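Local coordinates for cobalamin biosynthesis protein (PDB 3BY5) that probably takes part in cobalamin (vitamin B12) biosynthesis, in a role that is not established, at residues V98-A103 with T124-M129; D24-A29 with A54-A59; T46-A51 with V70-L75. All coordinates share one frame; numbering follows the deposited sequence.

Contact 1. Residues V98-A103 with T124-M129. With SO4 (sulfate ion), chain B.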
loop_
_atom_site.group_PDB
_atom_site.type_symbol
_atom_site.label_atom_id
_atom_site.label_comp_id
_atom_site.label_asym_id
_atom_site.label_seq_id
_atom_site.Cartn_x
_atom_site.Cartn_y
_atom_site.Cartn_z
ATOM N N VAL A 98 4.875 -14.610 -6.989
ATOM C CA VAL A 98 4.229 -13.306 -7.063
ATOM C C VAL A 98 3.943 -12.723 -5.669
ATOM O O VAL A 98 4.226 -11.547 -5.417
ATOM C CB VAL A 98 2.942 -13.387 -7.918
ATOM C CG1 VAL A 98 2.450 -12.020 -8.266
ATOM C CG2 VAL A 98 3.208 -14.155 -9.200
ATOM N N SER A 99 3.424 -13.560 -4.767
ATOM C CA SER A 99 3.163 -13.171 -3.377
ATOM C C SER A 99 4.437 -12.900 -2.594
ATOM O O SER A 99 4.453 -12.023 -1.729
ATOM C CB SER A 99 2.373 -14.251 -2.645
ATOM O OG SER A 99 1.339 -14.762 -3.457
ATOM N N GLU A 100 5.486 -13.671 -2.881
ATOM C CA GLU A 100 6.778 -13.513 -2.224
ATOM C C GLU A 100 7.403 -12.186 -2.622
ATOM O O GLU A 100 7.868 -11.436 -1.770
ATOM C CB GLU A 100 7.711 -14.680 -2.562
ATOM C CG GLU A 100 7.390 -15.973 -1.819
ATOM C CD GLU A 100 8.131 -17.192 -2.363
ATOM O OE1 GLU A 100 8.667 -17.122 -3.486
ATOM O OE2 GLU A 100 8.170 -18.235 -1.671
ATOM N N ALA A 101 7.366 -11.889 -3.917
ATOM C CA ALA A 101 7.881 -10.633 -4.458
ATOM C C ALA A 101 7.088 -9.402 -4.009
ATOM O O ALA A 101 7.648 -8.312 -3.924
ATOM C CB ALA A 101 7.947 -10.706 -5.974
ATOM N N ALA A 102 5.794 -9.582 -3.731
ATOM C CA ALA A 102 4.929 -8.512 -3.202
ATOM C C ALA A 102 5.243 -8.183 -1.754
ATOM O O ALA A 102 5.323 -7.013 -1.393
ATOM C CB ALA A 102 3.467 -8.873 -3.358
ATOM N N ALA A 103 5.415 -9.221 -0.936
ATOM C CA ALA A 103 5.787 -9.084 0.475
ATOM C C ALA A 103 7.165 -8.463 0.637
ATOM O O ALA A 103 7.362 -7.642 1.525
ATOM C CB ALA A 103 5.742 -10.423 1.175
ATOM N N THR A 124 -2.874 -17.810 -0.829
ATOM C CA THR A 124 -1.436 -17.931 -0.603
ATOM C C THR A 124 -0.942 -16.812 0.303
ATOM O O THR A 124 -1.309 -15.655 0.129
ATOM C CB THR A 124 -0.655 -17.904 -1.925
ATOM O OG1 THR A 124 -1.268 -18.807 -2.851
ATOM C CG2 THR A 124 0.796 -18.319 -1.718
ATOM N N VAL A 125 -0.121 -17.177 1.283
ATOM C CA VAL A 125 0.441 -16.232 2.229
ATOM C C VAL A 125 1.954 -16.397 2.268
ATOM O O VAL A 125 2.454 -17.487 2.556
ATOM C CB VAL A 125 -0.122 -16.444 3.651
ATOM C CG1 VAL A 125 0.319 -15.315 4.576
ATOM C CG2 VAL A 125 -1.652 -16.553 3.629
ATOM N N ALA A 126 2.668 -15.314 1.962
ATOM C CA ALA A 126 4.128 -15.254 2.079
ATOM C C ALA A 126 4.514 -14.264 3.164
ATOM O O ALA A 126 4.070 -13.127 3.137
ATOM C CB ALA A 126 4.746 -14.837 0.767
ATOM N N ILE A 127 5.342 -14.683 4.113
ATOM C CA ILE A 127 5.757 -13.778 5.187
ATOM C C ILE A 127 7.202 -13.311 5.010
ATOM O O ILE A 127 8.116 -14.124 4.878
ATOM C CB ILE A 127 5.510 -14.376 6.611
ATOM C CG1 ILE A 127 4.012 -14.527 6.882
ATOM C CG2 ILE A 127 6.092 -13.485 7.710
ATOM C CD1 ILE A 127 3.490 -15.923 6.689
ATOM N N ALA A 128 7.383 -11.992 4.990
ATOM C CA ALA A 128 8.708 -11.384 4.967
ATOM C C ALA A 128 8.938 -10.526 6.204
ATOM O O ALA A 128 8.004 -9.935 6.733
ATOM C CB ALA A 128 8.893 -10.558 3.713
HETATM N N MSE A 129 10.187 -10.479 6.665
HETATM C CA MSE A 129 10.604 -9.566 7.730
HETATM C C MSE A 129 11.733 -8.679 7.243
HETATM O O MSE A 129 12.581 -9.120 6.469
HETATM C CB MSE A 129 11.059 -10.335 8.964
HETATM C CG MSE A 129 10.043 -10.363 10.076
HETATM SE SE MSE A 129 10.077 -12.047 11.047
HETATM C CE MSE A 129 8.792 -11.654 12.463
HETATM S S SO4 B . 1.728 -17.209 -5.495
HETATM O O1 SO4 B . 1.087 -15.922 -5.748
HETATM O O2 SO4 B . 2.616 -17.110 -4.344
HETATM O O3 SO4 B . 0.711 -18.218 -5.223
HETATM O O4 SO4 B . 2.500 -17.605 -6.668
#

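Contact 2. Residues D24-A29 with A54-A59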
loop_
_atom_site.group_PDB
_atom_site.type_symbol
_atom_site.label_atom_id
_atom_site.label_comp_id
_atom_site.label_asym_id
_atom_site.label_seq_id
_atom_site.Cartn_x
_atom_site.Cartn_y
_atom_site.Cartn_z
ATOM N N ASP A 24 -13.293 -13.304 4.588
ATOM C CA ASP A 24 -13.093 -14.199 5.728
ATOM C C ASP A 24 -12.135 -15.363 5.439
ATOM O O ASP A 24 -11.531 -15.906 6.361
ATOM C CB ASP A 24 -14.444 -14.708 6.251
ATOM C CG ASP A 24 -15.434 -15.000 5.131
ATOM O OD1 ASP A 24 -15.320 -16.071 4.490
ATOM O OD2 ASP A 24 -16.325 -14.151 4.893
ATOM N N ALA A 25 -11.999 -15.733 4.166
ATOM C CA ALA A 25 -11.029 -16.744 3.751
ATOM C C ALA A 25 -9.614 -16.193 3.843
ATOM O O ALA A 25 -8.704 -16.883 4.303
ATOM C CB ALA A 25 -11.317 -17.222 2.344
ATOM N N ILE A 26 -9.447 -14.948 3.402
ATOM C CA ILE A 26 -8.180 -14.230 3.507
ATOM C C ILE A 26 -7.793 -14.047 4.974
ATOM O O ILE A 26 -6.645 -14.289 5.342
ATOM C CB ILE A 26 -8.246 -12.828 2.843
ATOM C CG1 ILE A 26 -9.077 -12.819 1.541
ATOM C CG2 ILE A 26 -6.854 -12.230 2.676
ATOM C CD1 ILE A 26 -8.442 -13.458 0.334
ATOM N N ILE A 27 -8.760 -13.631 5.797
ATOM C CA ILE A 27 -8.551 -13.389 7.234
ATOM C C ILE A 27 -8.093 -14.659 7.947
ATOM O O ILE A 27 -7.107 -14.636 8.685
ATOM C CB ILE A 27 -9.820 -12.802 7.915
ATOM C CG1 ILE A 27 -10.062 -11.363 7.458
ATOM C CG2 ILE A 27 -9.697 -12.832 9.442
ATOM C CD1 ILE A 27 -11.427 -10.815 7.820
ATOM N N ALA A 28 -8.801 -15.758 7.692
ATOM C CA ALA A 28 -8.454 -17.079 8.207
ATOM C C ALA A 28 -7.037 -17.491 7.829
ATOM O O ALA A 28 -6.297 -18.001 8.666
ATOM C CB ALA A 28 -9.444 -18.109 7.701
ATOM N N ALA A 29 -6.676 -17.252 6.569
ATOM C CA ALA A 29 -5.356 -17.573 6.033
ATOM C C ALA A 29 -4.213 -16.794 6.693
ATOM O O ALA A 29 -3.122 -17.334 6.883
ATOM C CB ALA A 29 -5.341 -17.349 4.534
ATOM N N ALA A 54 -12.187 -7.011 -4.158
ATOM C CA ALA A 54 -12.884 -6.490 -2.994
ATOM C C ALA A 54 -12.638 -7.337 -1.758
ATOM O O ALA A 54 -12.589 -6.809 -0.651
ATOM C CB ALA A 54 -14.373 -6.378 -3.277
ATOM N N GLY A 55 -12.473 -8.644 -1.960
ATOM C CA GLY A 55 -12.266 -9.588 -0.866
ATOM C C GLY A 55 -11.014 -9.291 -0.073
ATOM O O GLY A 55 -11.025 -9.332 1.152
ATOM N N LEU A 56 -9.943 -8.962 -0.785
ATOM C CA LEU A 56 -8.650 -8.664 -0.182
ATOM C C LEU A 56 -8.633 -7.314 0.538
ATOM O O LEU A 56 -8.020 -7.178 1.601
ATOM C CB LEU A 56 -7.565 -8.725 -1.257
ATOM C CG LEU A 56 -6.069 -8.583 -0.964
ATOM C CD1 LEU A 56 -5.639 -9.199 0.359
ATOM C CD2 LEU A 56 -5.320 -9.236 -2.108
ATOM N N ALA A 57 -9.308 -6.326 -0.041
ATOM C CA ALA A 57 -9.389 -4.996 0.550
ATOM C C ALA A 57 -10.256 -4.990 1.807
ATOM O O ALA A 57 -9.961 -4.268 2.759
ATOM C CB ALA A 57 -9.906 -4.000 -0.467
ATOM N N GLU A 58 -11.310 -5.804 1.803
ATOM C CA GLU A 58 -12.201 -5.953 2.957
ATOM C C GLU A 58 -11.552 -6.719 4.111
ATOM O O GLU A 58 -11.900 -6.502 5.270
ATOM C CB GLU A 58 -13.515 -6.639 2.553
ATOM C CG GLU A 58 -14.495 -5.755 1.785
ATOM C CD GLU A 58 -15.130 -4.675 2.649
ATOM O OE1 GLU A 58 -16.012 -5.007 3.474
ATOM O OE2 GLU A 58 -14.753 -3.492 2.494
ATOM N N ALA A 59 -10.617 -7.612 3.784
ATOM C CA ALA A 59 -9.921 -8.437 4.777
ATOM C C ALA A 59 -8.879 -7.641 5.533
ATOM O O ALA A 59 -8.685 -7.847 6.731
ATOM C CB ALA A 59 -9.278 -9.615 4.119
#

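Contact 3. Residues T46-A51 with V70-L75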
loop_
_atom_site.group_PDB
_atom_site.type_symbol
_atom_site.label_atom_id
_atom_site.label_comp_id
_atom_site.label_asym_id
_atom_site.label_seq_id
_atom_site.Cartn_x
_atom_site.Cartn_y
_atom_site.Cartn_z
ATOM N N THR A 46 0.103 -7.114 -1.864
ATOM C CA THR A 46 -0.421 -7.893 -2.980
ATOM C C THR A 46 0.114 -7.421 -4.323
ATOM O O THR A 46 0.673 -6.336 -4.441
ATOM C CB THR A 46 -1.982 -7.919 -2.998
ATOM O OG1 THR A 46 -2.437 -8.914 -3.921
ATOM C CG2 THR A 46 -2.576 -6.568 -3.375
ATOM N N ALA A 47 -0.059 -8.269 -5.325
ATOM C CA ALA A 47 0.260 -7.953 -6.705
ATOM C C ALA A 47 -0.936 -7.208 -7.285
ATOM O O ALA A 47 -1.987 -7.189 -6.647
ATOM C CB ALA A 47 0.495 -9.232 -7.448
ATOM N N PRO A 48 -0.774 -6.612 -8.462
ATOM C CA PRO A 48 -1.887 -5.945 -9.148
ATOM C C PRO A 48 -3.103 -6.857 -9.272
ATOM O O PRO A 48 -3.034 -7.889 -9.939
ATOM C CB PRO A 48 -1.310 -5.647 -10.533
ATOM C CG PRO A 48 0.154 -5.522 -10.303
ATOM C CD PRO A 48 0.487 -6.502 -9.217
ATOM N N LEU A 49 -4.203 -6.474 -8.632
ATOM C CA LEU A 49 -5.336 -7.374 -8.450
ATOM C C LEU A 49 -6.210 -7.420 -9.699
ATOM O O LEU A 49 -6.238 -6.472 -10.485
ATOM C CB LEU A 49 -6.170 -6.946 -7.241
ATOM C CG LEU A 49 -6.022 -5.490 -6.795
ATOM C CD1 LEU A 49 -6.783 -4.563 -7.731
ATOM C CD2 LEU A 49 -6.494 -5.316 -5.360
ATOM N N LYS A 50 -6.922 -8.528 -9.877
ATOM C CA LYS A 50 -7.194 -9.059 -11.208
ATOM C C LYS A 50 -8.626 -8.762 -11.638
ATOM O O LYS A 50 -8.917 -7.684 -12.158
ATOM C CB LYS A 50 -6.935 -10.566 -11.246
ATOM C CG LYS A 50 -5.540 -10.945 -11.716
ATOM C CD LYS A 50 -5.420 -12.444 -11.936
ATOM C CE LYS A 50 -4.848 -13.138 -10.710
ATOM N NZ LYS A 50 -5.872 -13.317 -9.644
ATOM N N ALA A 51 -9.516 -9.723 -11.417
ATOM C CA ALA A 51 -10.936 -9.528 -11.685
ATOM C C ALA A 51 -11.708 -9.262 -10.398
ATOM O O ALA A 51 -12.546 -8.362 -10.341
ATOM C CB ALA A 51 -11.510 -10.736 -12.410
ATOM N N VAL A 70 1.265 -3.580 -4.929
ATOM C CA VAL A 70 2.583 -3.304 -5.484
ATOM C C VAL A 70 2.537 -3.327 -7.010
ATOM O O VAL A 70 2.061 -4.295 -7.592
ATOM C CB VAL A 70 3.616 -4.334 -4.962
ATOM C CG1 VAL A 70 4.987 -4.028 -5.485
ATOM C CG2 VAL A 70 3.639 -4.341 -3.446
ATOM N N ALA A 71 3.020 -2.254 -7.639
ATOM C CA ALA A 71 3.086 -2.134 -9.101
ATOM C C ALA A 71 3.947 -3.225 -9.728
ATOM O O ALA A 71 4.902 -3.695 -9.110
ATOM C CB ALA A 71 3.612 -0.763 -9.492
ATOM N N GLN A 72 3.605 -3.617 -10.955
ATOM C CA GLN A 72 4.290 -4.701 -11.670
ATOM C C GLN A 72 5.772 -4.411 -11.932
ATOM O O GLN A 72 6.592 -5.325 -11.914
ATOM C CB GLN A 72 3.559 -5.019 -12.981
ATOM C CG GLN A 72 3.880 -6.390 -13.595
ATOM C CD GLN A 72 3.232 -7.553 -12.851
ATOM O OE1 GLN A 72 2.060 -7.495 -12.470
ATOM N NE2 GLN A 72 3.995 -8.624 -12.652
ATOM N N GLU A 73 6.097 -3.137 -12.154
ATOM C CA GLU A 73 7.471 -2.663 -12.343
ATOM C C GLU A 73 8.313 -2.900 -11.104
ATOM O O GLU A 73 9.491 -3.238 -11.202
ATOM C CB GLU A 73 7.481 -1.160 -12.657
ATOM C CG GLU A 73 7.119 -0.787 -14.095
ATOM C CD GLU A 73 5.614 -0.791 -14.385
ATOM O OE1 GLU A 73 5.244 -0.603 -15.568
ATOM O OE2 GLU A 73 4.801 -0.972 -13.446
ATOM N N ARG A 74 7.689 -2.707 -9.945
ATOM C CA ARG A 74 8.331 -2.861 -8.647
ATOM C C ARG A 74 8.484 -4.345 -8.306
ATOM O O ARG A 74 9.493 -4.751 -7.735
ATOM C CB ARG A 74 7.521 -2.108 -7.582
ATOM C CG ARG A 74 8.103 -2.092 -6.164
ATOM C CD ARG A 74 9.219 -1.070 -5.979
ATOM N NE ARG A 74 10.548 -1.672 -6.110
ATOM C CZ ARG A 74 11.285 -2.113 -5.091
ATOM N NH1 ARG A 74 10.831 -2.024 -3.843
ATOM N NH2 ARG A 74 12.482 -2.643 -5.323
ATOM N N LEU A 75 7.483 -5.144 -8.673
ATOM C CA LEU A 75 7.529 -6.590 -8.495
ATOM C C LEU A 75 8.641 -7.203 -9.310
ATOM O O LEU A 75 9.407 -8.019 -8.799
ATOM C CB LEU A 75 6.215 -7.234 -8.923
ATOM C CG LEU A 75 4.982 -7.142 -8.028
ATOM C CD1 LEU A 75 3.832 -7.855 -8.701
ATOM C CD2 LEU A 75 5.247 -7.759 -6.689
#

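Contact 1. Residues V98-A103 with T124-M129
Three small side chains of the strand, Thr124, Ala126 and Ala128, point at the helix and form the floor on which residues 98-103 lie. Ala126 is the centre of the contact. Its CB sits under the first turn, 3.8 Å from Ser99 O and 3.9 Å from Glu100 CG. Further along, Ala103 CB drops onto the strand and meets Ala128 CB at 4.0 Å. Because the side chains between them are mostly small, the segment axes come within 7.5 Å and cross at -34°. This is a helix laid on one face of a mixed sheet. Strand 123-129 is an inner strand, running antiparallel to 11-17 and 112-120, and its Val125 and Ile127 point to the opposite face, where helix 23-37 packs. A sulfate, probably from the crystallisation liquor, sits at the polar end. Ser99 OG stands beside its own backbone N (chi1 -43°) and donates to sulfate O1 at 2.6 Å, while Ser99 N adds a weak bond to the same oxygen. Thr124 has the matching rotamer (chi1 -48°), so OG1 reaches sulfate O3 at 3.1 Å and CG2 turns toward Ser99 OG, 4.0 Å away. Ser97 OG also binds the ion, and the start of the helix would favour its negative charge. Only CG of the Glu100 side chain touches Ala126; beyond it the extended chain leads away, and OE1 is bonded to Ser97 N and His92 NE2.

Contact 2. Residues D24-A29 with A54-A59
Ile26 and Ala59 face each other directly. Both side chains leave their helices toward the other segment, and Ile26 CB meets Ala59 CB at 3.6 Å. The methyl of Ala59 thus rests against the branch point of Ile26, whose two arms spread over residues 54-59. CG1, beside the backbone N (chi1 -38°), comes to 4.0 Å from Gly55 O. CG2, anti to the backbone N, goes the other way and touches Leu56 CD1 at 4.0 Å. The Ile26 and Leu56 side chains cross there at about a right angle. Ile27 starts out along the flank of its helix, but its extended chain (chi2 167°) brings the end back. Its CG1 lies 3.8 Å from Ala59 CB, and CD1 runs on over the Ala59 backbone. The small Gly55 and Ala59, one turn apart, let the segment axes approach to 8.5 Å at a crossing angle of -54°. Ile26 also packs on Ile15, Cys17 and Val123, so it fills the corner between both helices and the sheet. All the side chains that meet are apolar, and the oxygens they touch are backbone carbonyls. Between these segments, cohesion probably comes from close fit and exclusion of water, as no polar bond joins them.

Contact 3. Residues T46-A51 with V70-L75
Pro48 buries more surface here than any other residue of the two segments. Its ring lies against the turn where 70-75 enters a helix, with CG and CD leading. CD is 3.2 Å from Val70 O and 3.6 Å from Leu75 CD1. The proline ring and the Leu75 side chain reach toward each other, tip to tip. Leu75 CD1 also meets Ala47 CB at 3.8 Å, so one leucine methyl serves both loop residues. On the outer side, Gln72 crosses Pro48 at about a right angle. Its chain bends at chi2 and brings OE1 within 3.5 Å of Pro48 CG.

Val70 is next in buried surface, and its backbone carries the polar link. Val70 N donates to Thr46 O at 2.9 Å, with an N-H...O angle of 164°. The donor lies nearly along the C=O axis. The isopropyl group of Val70 flanks the same oxygen, with CG2 beside the backbone N and 3.7 Å from Thr46 O. Thr46, third in buried surface, takes part through its backbone. Its side chain turns away from Val70, and OG1 is hydrogen-bonded to Ile15 O on the adjoining strand.

Ala71 is the N-cap residue of helix 72-84, and Ala71 N is hydrogen-bonded to Ser66 OG of the second subunit. Leu49 packs on Ala57 of that subunit. Thr46 ends strand 43-46, which runs parallel to 67-69, and its backbone also bonds to Glu68. The Val70-Thr46 bond thus carries the pairing of these parallel strands just beyond the end of 67-69. Helix 98-107 packs against Ala47, Val70 and Leu75.

How the contacts relate
The three contacts lie in one alpha/beta fold with a mixed sheet. Contact 2 pairs helices 23-37 and 54-62, the connections of two consecutive beta-alpha-beta crossovers. Contact 3 joins the chain just after the two strands that the second crossover links, and the segments of the two contacts alternate along the chain. Contact 1 follows both in sequence and packs helix 98-107 on the other face of the sheet. Centres of contacts 1 and 3 are about 12 Å apart; Leu75 CD2 lies 3.5 Å from Ala102 N. The centre of contact 2 is about 15 Å from that of contact 1 and 17 Å from that of contact 3. Segments of contacts 2 and 3 also touch the second subunit, so this side of the fold lies at the subunit interface.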